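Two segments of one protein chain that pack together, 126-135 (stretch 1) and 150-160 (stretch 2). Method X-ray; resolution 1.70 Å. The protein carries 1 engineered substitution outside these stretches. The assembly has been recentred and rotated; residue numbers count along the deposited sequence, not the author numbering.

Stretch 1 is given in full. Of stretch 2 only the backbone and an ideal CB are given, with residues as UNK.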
# COMPACT_ATOMS: atom_id res chain seq x y z
N THR B 126 2.85 -16.05 28.08
CA THR B 126 1.98 -17.05 28.72
C THR B 126 1.61 -18.16 27.72
O THR B 126 2.11 -18.18 26.60
CB THR B 126 0.72 -16.39 29.35
OG1 THR B 126 -0.38 -16.52 28.45
CG2 THR B 126 0.97 -14.90 29.60
N ASP B 127 0.75 -19.10 28.09
CA ASP B 127 0.41 -20.15 27.13
C ASP B 127 -0.44 -19.62 25.97
O ASP B 127 -0.60 -20.30 24.95
CB ASP B 127 -0.35 -21.29 27.81
CG ASP B 127 0.49 -22.01 28.84
OD1 ASP B 127 1.72 -22.09 28.63
OD2 ASP B 127 -0.09 -22.48 29.84
N SER B 128 -1.01 -18.43 26.18
CA SER B 128 -1.90 -17.80 25.22
C SER B 128 -1.10 -16.98 24.22
O SER B 128 -1.62 -16.59 23.18
CB SER B 128 -2.93 -16.93 25.96
OG SER B 128 -2.35 -15.76 26.52
N THR B 129 0.19 -16.81 24.51
CA THR B 129 1.09 -16.06 23.64
C THR B 129 1.36 -16.87 22.38
O THR B 129 1.93 -17.96 22.46
CB THR B 129 2.42 -15.73 24.34
OG1 THR B 129 2.15 -14.98 25.53
CG2 THR B 129 3.29 -14.94 23.40
N LYS B 130 0.95 -16.31 21.24
CA LYS B 130 1.08 -16.95 19.93
C LYS B 130 2.28 -16.41 19.12
O LYS B 130 2.86 -17.13 18.29
CB LYS B 130 -0.18 -16.69 19.10
CG LYS B 130 -1.40 -17.42 19.58
CD LYS B 130 -1.14 -18.92 19.63
CE LYS B 130 -2.22 -19.68 20.40
NZ LYS B 130 -2.47 -21.04 19.82
N ALA B 131 2.65 -15.16 19.37
CA ALA B 131 3.73 -14.54 18.62
C ALA B 131 4.41 -13.43 19.40
O ALA B 131 3.85 -12.84 20.32
CB ALA B 131 3.14 -13.96 17.33
N ILE B 132 5.60 -13.09 18.96
CA ILE B 132 6.33 -12.00 19.56
C ILE B 132 6.86 -11.17 18.38
O ILE B 132 7.70 -11.63 17.61
CB ILE B 132 7.53 -12.49 20.39
CG1 ILE B 132 7.11 -13.63 21.32
CG2 ILE B 132 8.18 -11.33 21.18
CD1 ILE B 132 7.81 -13.57 22.66
N LEU B 133 6.34 -9.96 18.25
CA LEU B 133 6.79 -9.06 17.19
C LEU B 133 7.86 -8.12 17.79
O LEU B 133 7.57 -7.10 18.42
CB LEU B 133 5.61 -8.25 16.62
CG LEU B 133 6.02 -7.16 15.63
CD1 LEU B 133 6.87 -7.75 14.50
CD2 LEU B 133 4.85 -6.41 15.08
N THR B 134 9.11 -8.52 17.63
CA THR B 134 10.25 -7.78 18.13
C THR B 134 10.45 -6.63 17.18
O THR B 134 10.01 -6.67 16.03
CB THR B 134 11.57 -8.65 18.22
OG1 THR B 134 12.03 -9.12 16.92
CG2 THR B 134 11.35 -9.84 19.15
N VAL B 135 11.09 -5.59 17.67
CA VAL B 135 11.40 -4.42 16.85
C VAL B 135 12.81 -4.00 17.27
O VAL B 135 13.05 -3.81 18.45
CB VAL B 135 10.47 -3.24 17.18
CG1 VAL B 135 10.91 -1.97 16.41
CG2 VAL B 135 9.01 -3.60 16.88
N UNK B 150 13.60 -17.42 26.27
CA UNK B 150 12.25 -17.17 26.76
C UNK B 150 11.23 -18.04 26.00
O UNK B 150 10.37 -18.68 26.62
CB UNK B 150 11.90 -15.69 26.62
N UNK B 151 11.29 -18.04 24.67
CA UNK B 151 10.35 -18.82 23.86
C UNK B 151 10.49 -20.30 24.22
O UNK B 151 9.49 -21.00 24.39
CB UNK B 151 10.60 -18.60 22.37
N UNK B 152 11.72 -20.75 24.40
CA UNK B 152 12.02 -22.11 24.82
C UNK B 152 11.22 -23.20 24.14
O UNK B 152 10.41 -23.88 24.77
CB UNK B 152 11.81 -22.22 26.33
N UNK B 153 11.49 -23.41 22.86
CA UNK B 153 10.83 -24.48 22.11
C UNK B 153 9.32 -24.54 22.29
O UNK B 153 8.70 -25.59 22.17
CB UNK B 153 11.43 -25.83 22.52
N UNK B 154 8.72 -23.40 22.56
CA UNK B 154 7.28 -23.36 22.68
C UNK B 154 6.77 -22.87 21.32
O UNK B 154 7.56 -22.39 20.49
CB UNK B 154 6.82 -22.46 23.83
N UNK B 155 5.48 -23.04 21.09
CA UNK B 155 4.85 -22.67 19.82
C UNK B 155 4.53 -21.17 19.76
O UNK B 155 3.36 -20.75 19.83
CB UNK B 155 3.57 -23.48 19.61
N UNK B 156 5.57 -20.35 19.68
CA UNK B 156 5.41 -18.88 19.62
C UNK B 156 6.20 -18.38 18.43
O UNK B 156 7.40 -18.59 18.34
CB UNK B 156 5.88 -18.20 20.91
N UNK B 157 5.52 -17.75 17.49
CA UNK B 157 6.23 -17.28 16.32
C UNK B 157 7.02 -16.01 16.67
O UNK B 157 6.50 -15.10 17.38
CB UNK B 157 5.26 -17.02 15.17
N UNK B 158 8.21 -15.91 16.10
CA UNK B 158 9.03 -14.72 16.28
C UNK B 158 9.06 -13.96 14.95
O UNK B 158 9.40 -14.54 13.88
CB UNK B 158 10.44 -15.08 16.75
N UNK B 159 8.72 -12.66 15.05
CA UNK B 159 8.76 -11.79 13.86
C UNK B 159 9.68 -10.66 14.19
O UNK B 159 9.79 -10.35 15.35
CB UNK B 159 7.38 -11.28 13.46
N UNK B 160 10.31 -9.99 13.22
CA UNK B 160 11.11 -8.82 13.55
C UNK B 160 10.64 -7.72 12.65
O UNK B 160 10.40 -7.94 11.46
CB UNK B 160 12.61 -9.07 13.39

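Position 150 lies in the last helical turn (phi/psi -53/-49). Its CA-to-CB bond points toward stretch 1, yet nothing there comes within 5.5 Å of the ideal CB, so many helix-compatible side chains would suit. The residue is Ile150, whose CG2 is 5.6 Å from Ile132 CD1, too far for a contact.

At 151 the bond runs sideways, again with no neighbour within 5.5 Å of CB, but the apolar end of Ile132 lies on this side, so a side chain long enough to reach it would suit best if apolar. Ile151 does so, its CG1 4.3 Å from Ile132 CD1.

Positions 152 and 153 have positive phi (44° and 48°) and are out of reach of stretch 1. Positive phi by itself favours glycine, though asparagine or aspartate could be tolerated. They are Gly152 and Gly153, the first marking the exit from the helix.

At 154 CA-to-CB points toward stretch 1 across a wide gap: the CA of 154 is 8.8 Å from Asp127 CA. The carboxylate of Asp127 and the carbonyl of Thr126 offer negative charge and an acceptor, which would suit lysine or arginine, while a short polar residue would simply leave the space open. Arg154 extends into it, but NH1 remains 4.1 Å from Asp127 OD1, beyond a salt bridge; both side chains are poorly ordered.

Position 155 points sideways into open space, so small or polar residues fit. Asp155 OD2 lies 5.8 Å from Lys130 NZ, too far for a salt bridge; the backbone O of Asp155 accepts a hydrogen bond from a water (3.0 Å from the water O) that also donates to Lys130 O.

At 156 the ideal CB sits 4.1 Å from Lys130 O and 4.2 Å from Thr129 O, with the side chain of Ile132 beside it. Valine, isoleucine or leucine would suit. Ile156 places CG2 3.3 Å from Ile132 CG1, a tight apolar contact.

From 157 the backbone pairs in parallel with stretch 1. The bridge with Ala131 puts the ideal CB of 157 4.3 Å from Ala131 CB; so small a partner leaves room for a beta-branched or other apolar residue. Ile157 meets Ala131 with its CB, 4.2 Å from Ala131 CB, while its N donates to Lys130 O (2.8 Å) and its O accepts from Ile132 N (2.7 Å).

Position 158 turns to the face of Ile132 and Thr134, with Ile132 O 4.5 Å from CB. Leucine, isoleucine or methionine could reach their methyl groups. Leu158, chi1 t, brings CD1 to 3.5 Å from Thr134 CG2.

At 159 CB is 3.7 Å from Leu133 CD1, on the face shared with Ala131, so an aliphatic residue is expected. Leu159 packs its CB against Leu133 CD1 at 3.6 Å. Its N donates to Ile132 O (2.9 Å), and its O accepts from both Thr134 N and Thr134 OG1, each at 3.0 Å.

Position 160 has CB 3.6 Å from Thr134 OG1, which admits polar or aliphatic side chains. Glu160 passes CG 3.2 Å from Thr134 OG1, and its carboxylate is hydrogen-bonded outside the two stretches.

Stretch 2 (150-160) IIGGRDIILLE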
# COMPACT_ATOMS: atom_id res chain seq x y z
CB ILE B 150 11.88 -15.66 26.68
CG1 ILE B 150 12.82 -14.81 27.54
CG2 ILE B 150 10.44 -15.43 27.19
CD1 ILE B 150 12.36 -13.30 27.62
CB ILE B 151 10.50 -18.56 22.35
CG1 ILE B 151 10.09 -17.11 22.06
CG2 ILE B 151 9.58 -19.49 21.57
CD1 ILE B 151 10.41 -16.66 20.64
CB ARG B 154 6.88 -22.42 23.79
CG ARG B 154 7.58 -22.78 25.07
CD ARG B 154 6.77 -22.30 26.24
NE ARG B 154 7.33 -21.08 26.80
CZ ARG B 154 6.64 -20.24 27.55
NH1 ARG B 154 5.37 -20.48 27.84
NH2 ARG B 154 7.23 -19.15 28.03
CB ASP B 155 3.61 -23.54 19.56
CG ASP B 155 3.22 -23.61 18.08
OD1 ASP B 155 4.06 -23.25 17.22
OD2 ASP B 155 2.08 -24.03 17.77
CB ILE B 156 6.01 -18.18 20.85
CG1 ILE B 156 5.28 -18.64 22.13
CG2 ILE B 156 5.90 -16.67 20.68
CD1 ILE B 156 6.20 -18.71 23.36
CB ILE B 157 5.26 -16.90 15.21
CG1 ILE B 157 4.47 -18.10 14.72
CG2 ILE B 157 6.01 -16.22 14.07
CD1 ILE B 157 3.02 -17.77 14.39
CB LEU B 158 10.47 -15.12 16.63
CG LEU B 158 11.51 -14.01 16.71
CD1 LEU B 158 11.19 -13.05 17.86
CD2 LEU B 158 12.89 -14.56 16.80
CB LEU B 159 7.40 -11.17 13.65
CG LEU B 159 6.42 -12.31 13.34
CD1 LEU B 159 4.99 -11.79 13.34
CD2 LEU B 159 6.82 -13.01 12.04
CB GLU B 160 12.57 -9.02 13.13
CG GLU B 160 13.44 -9.79 14.10
CD GLU B 160 14.82 -10.05 13.52
OE1 GLU B 160 15.72 -9.20 13.65
OE2 GLU B 160 15.00 -11.10 12.86
O HOH W 1 2.16 -19.52 17.43
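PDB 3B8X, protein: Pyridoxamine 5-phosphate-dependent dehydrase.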